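Local coordinates for protein transcriptional regulator ComR (Streptococcus vestibularis F0396, PDB 6HU8) that probably binds DNA as a peptide-responsive RNPP-family transcriptional regulator of streptococcal competence, pairing a helix-turn-helix domain with a tetratricopeptide domain, at residues V191-I196 and K232-V236; K100-I104 and L126-L130; I3-L9 and E41-P47. All blocks are in the same frame, centred on the assembly; numbering follows the deposited sequence.

Contact 1. Residues V191-I196 and K232-V236; sequences VLKQNI and KLLAV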
loop_
_atom_site.group_PDB
_atom_site.type_symbol
_atom_site.label_atom_id
_atom_site.label_comp_id
_atom_site.label_asym_id
_atom_site.label_seq_id
_atom_site.Cartn_x
_atom_site.Cartn_y
_atom_site.Cartn_z
ATOM N N VAL A 191 5.224 10.477 1.727
ATOM C CA VAL A 191 5.255 9.724 0.474
ATOM C C VAL A 191 6.138 10.428 -0.550
ATOM O O VAL A 191 6.960 9.796 -1.214
ATOM C CB VAL A 191 3.848 9.529 -0.120
ATOM C CG1 VAL A 191 3.939 9.067 -1.580
ATOM C CG2 VAL A 191 3.065 8.528 0.716
ATOM N N LEU A 192 5.975 11.748 -0.639
ATOM C CA LEU A 192 6.733 12.572 -1.572
ATOM C C LEU A 192 8.243 12.581 -1.313
ATOM O O LEU A 192 9.024 12.874 -2.222
ATOM C CB LEU A 192 6.198 14.006 -1.550
ATOM C CG LEU A 192 4.857 14.188 -2.259
ATOM C CD1 LEU A 192 4.338 15.619 -2.105
ATOM C CD2 LEU A 192 5.000 13.798 -3.730
ATOM N N LYS A 193 8.662 12.241 -0.097
ATOM C CA LYS A 193 10.088 12.259 0.242
ATOM C C LYS A 193 10.765 10.896 0.150
ATOM O O LYS A 193 11.959 10.776 0.436
ATOM C CB LYS A 193 10.297 12.807 1.651
ATOM C CG LYS A 193 9.951 14.275 1.840
ATOM C CD LYS A 193 10.129 14.656 3.311
ATOM C CE LYS A 193 9.740 16.099 3.594
ATOM N NZ LYS A 193 10.166 16.465 4.976
ATOM N N GLN A 194 10.023 9.864 -0.241
ATOM C CA GLN A 194 10.607 8.526 -0.316
ATOM C C GLN A 194 11.660 8.459 -1.406
ATOM O O GLN A 194 11.471 8.981 -2.516
ATOM C CB GLN A 194 9.524 7.465 -0.559
ATOM C CG GLN A 194 8.522 7.337 0.587
ATOM C CD GLN A 194 9.198 7.098 1.926
ATOM O OE1 GLN A 194 9.857 6.080 2.121
ATOM N NE2 GLN A 194 9.044 8.042 2.850
ATOM N N ASN A 195 12.783 7.829 -1.085
ATOM C CA ASN A 195 13.783 7.551 -2.095
ATOM C C ASN A 195 13.158 6.677 -3.170
ATOM O O ASN A 195 12.251 5.898 -2.884
ATOM C CB ASN A 195 15.014 6.868 -1.490
ATOM C CG ASN A 195 16.001 6.408 -2.556
ATOM O OD1 ASN A 195 16.537 7.220 -3.319
ATOM N ND2 ASN A 195 16.231 5.099 -2.627
ATOM N N ILE A 196 13.623 6.823 -4.407
ATOM C CA ILE A 196 13.164 5.979 -5.495
ATOM C C ILE A 196 14.272 4.975 -5.829
ATOM O O ILE A 196 15.303 5.347 -6.377
ATOM C CB ILE A 196 12.781 6.814 -6.740
ATOM C CG1 ILE A 196 11.812 7.935 -6.351
ATOM C CG2 ILE A 196 12.182 5.920 -7.817
ATOM C CD1 ILE A 196 11.388 8.823 -7.519
ATOM N N LYS A 232 6.924 13.660 -9.074
ATOM C CA LYS A 232 7.374 12.424 -8.453
ATOM C C LYS A 232 6.918 11.243 -9.298
ATOM O O LYS A 232 7.685 10.301 -9.536
ATOM C CB LYS A 232 6.846 12.300 -7.023
ATOM C CG LYS A 232 7.542 11.191 -6.209
ATOM C CD LYS A 232 8.853 11.678 -5.624
ATOM C CE LYS A 232 9.502 10.629 -4.708
ATOM N NZ LYS A 232 10.105 11.279 -3.515
ATOM N N LEU A 233 5.669 11.306 -9.766
ATOM C CA LEU A 233 5.134 10.264 -10.641
ATOM C C LEU A 233 6.014 10.048 -11.878
ATOM O O LEU A 233 6.313 8.905 -12.251
ATOM C CB LEU A 233 3.712 10.617 -11.073
ATOM C CG LEU A 233 2.615 10.359 -10.057
ATOM C CD1 LEU A 233 1.457 11.259 -10.421
ATOM C CD2 LEU A 233 2.210 8.895 -10.105
ATOM N N LEU A 234 6.430 11.148 -12.504
ATOM C CA LEU A 234 7.276 11.078 -13.684
ATOM C C LEU A 234 8.668 10.564 -13.309
ATOM O O LEU A 234 9.294 9.819 -14.073
ATOM C CB LEU A 234 7.366 12.452 -14.371
ATOM C CG LEU A 234 6.084 12.991 -15.015
ATOM C CD1 LEU A 234 6.333 14.321 -15.708
ATOM C CD2 LEU A 234 5.514 11.992 -16.005
ATOM N N ALA A 235 9.154 10.953 -12.133
ATOM C CA ALA A 235 10.450 10.448 -11.646
ATOM C C ALA A 235 10.437 8.938 -11.422
ATOM O O ALA A 235 11.421 8.250 -11.728
ATOM C CB ALA A 235 10.851 11.155 -10.363
ATOM N N VAL A 236 9.334 8.406 -10.899
ATOM C CA VAL A 236 9.236 6.951 -10.720
ATOM C C VAL A 236 9.194 6.241 -12.070
ATOM O O VAL A 236 9.895 5.244 -12.278
ATOM C CB VAL A 236 8.008 6.549 -9.901
ATOM C CG1 VAL A 236 7.860 5.036 -9.876
ATOM C CG2 VAL A 236 8.106 7.105 -8.486
#

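Contact 2. Residues K100-I104 and L126-L130; sequences KLDLI and LENIL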
loop_
_atom_site.group_PDB
_atom_site.type_symbol
_atom_site.label_atom_id
_atom_site.label_comp_id
_atom_site.label_asym_id
_atom_site.label_seq_id
_atom_site.Cartn_x
_atom_site.Cartn_y
_atom_site.Cartn_z
ATOM N N LYS A 100 -4.960 -11.080 -11.636
ATOM C CA LYS A 100 -4.296 -10.634 -10.419
ATOM C C LYS A 100 -4.983 -11.191 -9.177
ATOM O O LYS A 100 -4.316 -11.611 -8.235
ATOM C CB LYS A 100 -4.252 -9.101 -10.357
ATOM C CG LYS A 100 -3.215 -8.554 -9.382
ATOM C CD LYS A 100 -2.776 -7.138 -9.748
ATOM C CE LYS A 100 -1.834 -6.555 -8.698
ATOM N NZ LYS A 100 -1.316 -5.209 -9.090
ATOM N N LEU A 101 -6.313 -11.195 -9.170
ATOM C CA LEU A 101 -7.048 -11.766 -8.044
ATOM C C LEU A 101 -6.764 -13.265 -7.927
ATOM O O LEU A 101 -6.665 -13.799 -6.823
ATOM C CB LEU A 101 -8.550 -11.505 -8.182
ATOM C CG LEU A 101 -8.973 -10.036 -8.160
ATOM C CD1 LEU A 101 -10.389 -9.899 -8.683
ATOM C CD2 LEU A 101 -8.866 -9.460 -6.763
ATOM N N ASP A 102 -6.602 -13.941 -9.063
ATOM C CA ASP A 102 -6.264 -15.360 -9.029
ATOM C C ASP A 102 -4.870 -15.574 -8.456
ATOM O O ASP A 102 -4.628 -16.566 -7.768
ATOM C CB ASP A 102 -6.368 -15.985 -10.418
ATOM C CG ASP A 102 -7.809 -16.231 -10.834
ATOM O OD1 ASP A 102 -8.691 -16.252 -9.945
ATOM O OD2 ASP A 102 -8.058 -16.407 -12.046
ATOM N N LEU A 103 -3.957 -14.641 -8.721
ATOM C CA LEU A 103 -2.602 -14.773 -8.192
ATOM C C LEU A 103 -2.616 -14.636 -6.677
ATOM O O LEU A 103 -1.958 -15.397 -5.971
ATOM C CB LEU A 103 -1.671 -13.738 -8.810
ATOM C CG LEU A 103 -1.447 -13.955 -10.308
ATOM C CD1 LEU A 103 -0.635 -12.815 -10.902
ATOM C CD2 LEU A 103 -0.775 -15.305 -10.566
ATOM N N ILE A 104 -3.379 -13.660 -6.195
ATOM C CA ILE A 104 -3.539 -13.417 -4.771
ATOM C C ILE A 104 -4.101 -14.640 -4.088
ATOM O O ILE A 104 -3.592 -15.076 -3.065
ATOM C CB ILE A 104 -4.472 -12.215 -4.506
ATOM C CG1 ILE A 104 -3.846 -10.935 -5.057
ATOM C CG2 ILE A 104 -4.794 -12.079 -2.993
ATOM C CD1 ILE A 104 -4.842 -9.841 -5.304
ATOM N N LEU A 126 -4.798 -5.678 -1.341
ATOM C CA LEU A 126 -4.799 -5.846 -2.785
ATOM C C LEU A 126 -6.127 -6.406 -3.270
ATOM O O LEU A 126 -6.688 -5.938 -4.263
ATOM C CB LEU A 126 -3.658 -6.773 -3.218
ATOM C CG LEU A 126 -2.253 -6.204 -3.047
ATOM C CD1 LEU A 126 -1.220 -7.298 -3.224
ATOM C CD2 LEU A 126 -2.031 -5.082 -4.049
ATOM N N GLU A 127 -6.628 -7.410 -2.558
ATOM C CA GLU A 127 -7.859 -8.075 -2.949
ATOM C C GLU A 127 -9.061 -7.144 -2.805
ATOM O O GLU A 127 -9.894 -7.075 -3.707
ATOM C CB GLU A 127 -8.070 -9.340 -2.122
ATOM C CG GLU A 127 -9.189 -10.224 -2.634
ATOM C CD GLU A 127 -9.558 -11.327 -1.654
ATOM O OE1 GLU A 127 -9.597 -12.501 -2.072
ATOM O OE2 GLU A 127 -9.822 -11.020 -0.470
ATOM N N ASN A 128 -9.149 -6.435 -1.676
ATOM C CA ASN A 128 -10.266 -5.530 -1.426
ATOM C C ASN A 128 -10.322 -4.397 -2.466
ATOM O O ASN A 128 -11.352 -4.186 -3.095
ATOM C CB ASN A 128 -10.187 -4.961 -0.004
ATOM C CG ASN A 128 -10.673 -5.955 1.062
ATOM O OD1 ASN A 128 -11.060 -7.077 0.745
ATOM N ND2 ASN A 128 -10.643 -5.540 2.332
ATOM N N ILE A 129 -9.214 -3.689 -2.662
ATOM C CA ILE A 129 -9.160 -2.617 -3.653
ATOM C C ILE A 129 -9.462 -3.147 -5.063
ATOM O O ILE A 129 -10.342 -2.620 -5.743
ATOM C CB ILE A 129 -7.781 -1.898 -3.661
ATOM C CG1 ILE A 129 -7.535 -1.192 -2.325
ATOM C CG2 ILE A 129 -7.696 -0.887 -4.811
ATOM C CD1 ILE A 129 -6.159 -0.587 -2.185
ATOM N N LEU A 130 -8.743 -4.184 -5.494
ATOM C CA LEU A 130 -8.932 -4.751 -6.835
ATOM C C LEU A 130 -10.362 -5.204 -7.110
ATOM O O LEU A 130 -10.804 -5.214 -8.258
ATOM C CB LEU A 130 -8.005 -5.939 -7.057
ATOM C CG LEU A 130 -6.554 -5.663 -7.450
ATOM C CD1 LEU A 130 -5.722 -6.905 -7.195
ATOM C CD2 LEU A 130 -6.449 -5.235 -8.915
#

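Contact 3. Residues I3-L9 and E41-P47; sequences IKDSIGL and EKGESLP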
loop_
_atom_site.group_PDB
_atom_site.type_symbol
_atom_site.label_atom_id
_atom_site.label_comp_id
_atom_site.label_asym_id
_atom_site.label_seq_id
_atom_site.Cartn_x
_atom_site.Cartn_y
_atom_site.Cartn_z
ATOM N N ILE A 3 1.881 -23.797 15.499
ATOM C CA ILE A 3 3.054 -22.962 15.712
ATOM C C ILE A 3 2.637 -21.601 16.319
ATOM O O ILE A 3 3.293 -21.088 17.232
ATOM C CB ILE A 3 3.804 -22.762 14.393
ATOM C CG1 ILE A 3 4.471 -24.072 13.966
ATOM C CG2 ILE A 3 4.831 -21.637 14.496
ATOM C CD1 ILE A 3 4.980 -24.042 12.544
ATOM N N LYS A 4 1.539 -21.033 15.826
ATOM C CA LYS A 4 1.030 -19.772 16.372
ATOM C C LYS A 4 0.656 -19.909 17.869
ATOM O O LYS A 4 1.001 -19.039 18.682
ATOM C CB LYS A 4 -0.176 -19.279 15.558
ATOM C CG LYS A 4 0.192 -18.688 14.208
ATOM C CD LYS A 4 -1.017 -18.022 13.521
ATOM C CE LYS A 4 -1.727 -18.968 12.560
ATOM N NZ LYS A 4 -2.903 -19.607 13.224
ATOM N N ASP A 5 -0.033 -20.995 18.225
ATOM C CA ASP A 5 -0.395 -21.269 19.621
ATOM C C ASP A 5 0.839 -21.376 20.502
ATOM O O ASP A 5 0.883 -20.793 21.581
ATOM C CB ASP A 5 -1.196 -22.567 19.756
ATOM C CG ASP A 5 -2.579 -22.487 19.130
ATOM O OD1 ASP A 5 -3.139 -21.373 19.011
ATOM O OD2 ASP A 5 -3.109 -23.560 18.765
ATOM N N SER A 6 1.846 -22.128 20.049
ATOM C CA SER A 6 2.994 -22.411 20.913
ATOM C C SER A 6 3.851 -21.167 21.099
ATOM O O SER A 6 4.256 -20.841 22.220
ATOM C CB SER A 6 3.836 -23.570 20.358
ATOM O OG SER A 6 4.280 -23.268 19.045
ATOM N N ILE A 7 4.124 -20.468 20.004
ATOM C CA ILE A 7 4.862 -19.211 20.081
ATOM C C ILE A 7 4.105 -18.173 20.933
ATOM O O ILE A 7 4.683 -17.590 21.845
ATOM C CB ILE A 7 5.148 -18.644 18.666
ATOM C CG1 ILE A 7 6.156 -19.547 17.945
ATOM C CG2 ILE A 7 5.690 -17.227 18.748
ATOM C CD1 ILE A 7 6.397 -19.168 16.505
ATOM N N GLY A 8 2.827 -17.949 20.644
ATOM C CA GLY A 8 2.016 -17.062 21.474
ATOM C C GLY A 8 2.089 -17.379 22.973
ATOM O O GLY A 8 2.251 -16.491 23.815
ATOM N N LEU A 9 1.987 -18.652 23.332
ATOM C CA LEU A 9 2.019 -19.021 24.747
ATOM C C LEU A 9 3.409 -18.820 25.361
ATOM O O LEU A 9 3.522 -18.461 26.523
ATOM C CB LEU A 9 1.566 -20.468 24.931
ATOM C CG LEU A 9 1.596 -21.028 26.348
ATOM C CD1 LEU A 9 0.545 -20.347 27.259
ATOM C CD2 LEU A 9 1.413 -22.540 26.296
ATOM N N GLU A 41 -0.522 -13.675 21.314
ATOM C CA GLU A 41 -0.609 -14.514 22.511
ATOM C C GLU A 41 -1.784 -15.483 22.459
ATOM O O GLU A 41 -1.734 -16.537 23.088
ATOM C CB GLU A 41 -0.706 -13.655 23.781
ATOM C CG GLU A 41 0.587 -12.855 24.060
ATOM C CD GLU A 41 0.580 -12.116 25.400
ATOM O OE1 GLU A 41 -0.492 -12.017 26.030
ATOM O OE2 GLU A 41 1.651 -11.629 25.825
ATOM N N LYS A 42 -2.825 -15.154 21.696
ATOM C CA LYS A 42 -3.993 -16.033 21.600
ATOM C C LYS A 42 -3.850 -17.055 20.474
ATOM O O LYS A 42 -4.748 -17.857 20.258
ATOM C CB LYS A 42 -5.273 -15.223 21.374
ATOM C CG LYS A 42 -5.866 -14.572 22.614
ATOM C CD LYS A 42 -7.060 -13.707 22.239
ATOM C CE LYS A 42 -7.974 -13.453 23.424
ATOM N NZ LYS A 42 -7.225 -13.251 24.701
ATOM N N GLY A 43 -2.740 -17.006 19.741
ATOM C CA GLY A 43 -2.521 -17.927 18.633
ATOM C C GLY A 43 -3.209 -17.497 17.341
ATOM O O GLY A 43 -3.198 -18.234 16.359
ATOM N N GLU A 44 -3.798 -16.302 17.322
ATOM C CA GLU A 44 -4.516 -15.830 16.128
ATOM C C GLU A 44 -3.604 -15.353 15.011
ATOM O O GLU A 44 -3.931 -15.463 13.823
ATOM C CB GLU A 44 -5.489 -14.708 16.506
ATOM C CG GLU A 44 -6.594 -15.206 17.415
ATOM C CD GLU A 44 -7.437 -14.087 17.973
ATOM O OE1 GLU A 44 -7.611 -13.077 17.264
ATOM O OE2 GLU A 44 -7.911 -14.215 19.128
ATOM N N SER A 45 -2.453 -14.801 15.354
ATOM C CA SER A 45 -1.530 -14.483 14.280
ATOM C C SER A 45 -0.100 -14.781 14.673
ATOM O O SER A 45 0.234 -14.908 15.858
ATOM C CB SER A 45 -1.670 -13.023 13.842
ATOM O OG SER A 45 -1.709 -12.157 14.948
ATOM N N LEU A 46 0.730 -14.894 13.643
ATOM C CA LEU A 46 2.133 -15.207 13.781
ATOM C C LEU A 46 2.896 -13.902 13.876
ATOM O O LEU A 46 2.611 -12.973 13.121
ATOM C CB LEU A 46 2.610 -16.020 12.565
ATOM C CG LEU A 46 4.021 -16.603 12.572
ATOM C CD1 LEU A 46 4.129 -17.691 13.623
ATOM C CD2 LEU A 46 4.408 -17.150 11.181
ATOM N N PRO A 47 3.884 -13.818 14.781
ATOM C CA PRO A 47 4.688 -12.593 14.745
ATOM C C PRO A 47 5.606 -12.531 13.529
ATOM O O PRO A 47 6.211 -13.550 13.128
ATOM C CB PRO A 47 5.512 -12.667 16.024
ATOM C CG PRO A 47 5.564 -14.108 16.368
ATOM C CD PRO A 47 4.326 -14.756 15.824
HETATM O O HOH W 1 2.133 -16.699 17.314
#

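Contact 1. Residues V191-I196 and K232-V236
Lys-232 of helix 226-240 reaches across to the carboxy-terminal end of helix 181-192 and sets its ammonium group among the backbone carbonyls there. Its CG lies anti to the backbone N (chi1 -167°), and the chain then bends at chi2 and again at chi4, so the nitrogen is carried into the turn that leaves the helix. Lys-232 NZ donates to Gln-194 O at 2.9 Å, with a C=O...NZ angle of 136° and NZ tilted 22° from the carbonyl plane. A second carbonyl, Leu-192 O, is also modelled as an acceptor of NZ, but the distance is too short to be trusted in detail. The positive charge sits where the helix directs its last carbonyls, an arrangement that the helix dipole would be expected to support. The aliphatic part of the lysine is used as well: Lys-232 CB lies 4.1 Å from Leu-192 CD2, the branch of Leu-192 that swings toward helix 226-240.

Further along, Ile-196 supplies the apolar half of the contact. With CG1 anti to its own carbonyl carbon, it runs past the lysine in the opposite direction, Ile-196 CG1 coming 3.9 Å from Lys-232 CE. Its tip, Ile-196 CD1, then settles on the next turn, 3.7 Å from Ala-235 CB and 3.8 Å from Val-236 CG2. The side-chain amide of Gln-194 is held by backbone atoms, NE2 by Arg-190 O and Lys-156 O, OE1 by Phe-158 N, while Lys-232 also touches Leu-210 of helix 200-219. A lysine that reaches the carbonyls at the C-terminal end of one helix from a helix two further along the chain, with an isoleucine packed beside it, is one of the contacts joining this part of the all-helical tetratricopeptide array.

Contact 2. Residues K100-I104 and L126-L130
Lys-100 lies across Leu-130 at about a right angle, and its whole aliphatic chain runs over one methyl group, Leu-130 CD1. Starting at the backbone, Lys-100 CB is 4.1 Å from Leu-130 CD1. Lys-100 CG, placed anti to the backbone N (chi1 -161°), comes nearest at 3.7 Å from the same Leu-130 CD1. Lys-100 CD follows at 3.9 Å from that Leu-130 CD1, and Lys-100 CE at 4.2 Å from it begins to leave. Because the chain stays extended beyond CG, NZ is carried past the leucine to the backbone oxygen of Phe-88, which accepts its hydrogen bond.

Two more side chains of helix 94-111 also pack on Leu-130. Leu-101 slides past it in the opposite direction and presses Leu-101 CD2 against Leu-130 CB at 3.6 Å. One turn on from Lys-100, Ile-104 brings its CD1 to 3.6 Å from Leu-130 CD1, and the same Ile-104 CD1 reaches Leu-126 CB at 3.9 Å. Glu-127 flanks this apolar row, its carboxylate paired with Arg-138.

The two short segments run antiparallel, 158° between their directions, with axes 10.2 Å apart. Helix 76-87 closes over one side, where Leu-85 touches Lys-100, Ile-104 and Leu-126, while Ile-129 faces helix 160-173 through Asp-167 and Tyr-171.

Contact 3. Residues I3-L9 and E41-P47
The helix-turn-helix domain of Cro/C1 type is closed here by its first helix, 3-17, packing against the loop between helix 34-41 and helix 49-59. By position in this fold, helix 34-41 is probably the DNA-recognition helix, and it ends in a Schellman motif whose positive-phi residue is Gly-43. Glycines make the close approach: Gly-8 of the first helix lies with its CA 3.8 Å from Glu-41 CA, backbone almost on backbone. Gly-43 in turn faces Asp-5, whose OD1 stands 3.5 Å from Gly-43 CA. The carboxylate of Glu-41 turns elsewhere and forms salt bridges with Arg-15 and Arg-22.

Lys-4 wraps round the loop that follows. Its chain is bent at chi3 (-94°) and chi4 (97°), which folds Lys-4 NZ back to a weak 3.4 Å hydrogen bond with Gly-43 O while Lys-4 CD rides over the peptide between Ser-45 and Leu-46, 3.6 Å from Ser-45 C. Next to the lysine the contact becomes apolar. Leu-46, CG anti to the backbone N (chi1 -173°), brings its CD1 to 4.0 Å from Ile-7 CD1, and the same methyl also touches Ile-3. The other branch of Ile-7 is used too: Ile-7 CG2 crosses Pro-47, 3.9 Å from Pro-47 CG. Ile-72 packs on both Ile-7 and Leu-46. One water joins the two backbones, donating to Lys-4 O at 2.9 Å and to Ser-45 O at 3.0 Å.

How the contacts relate
From the N terminus, contact 3 comes first: it brings the loop at 41-47 back onto the opening helix and closes the helix-turn-helix end of the chain. Contact 2 follows, joining helices 94-111 and 117-131, and contact 1 then links 191-196 to 232-236 across the intervening helix 200-219. The three are in series along the chain, so none nests in or crosses another. Contacts 1 and 2 both fall in the tetratricopeptide region, their centres about 25 Å apart on opposite sides of the chain's centre. Contact 3 is remote, its centre about 27 Å from that of contact 2 and about 38 Å from that of contact 1.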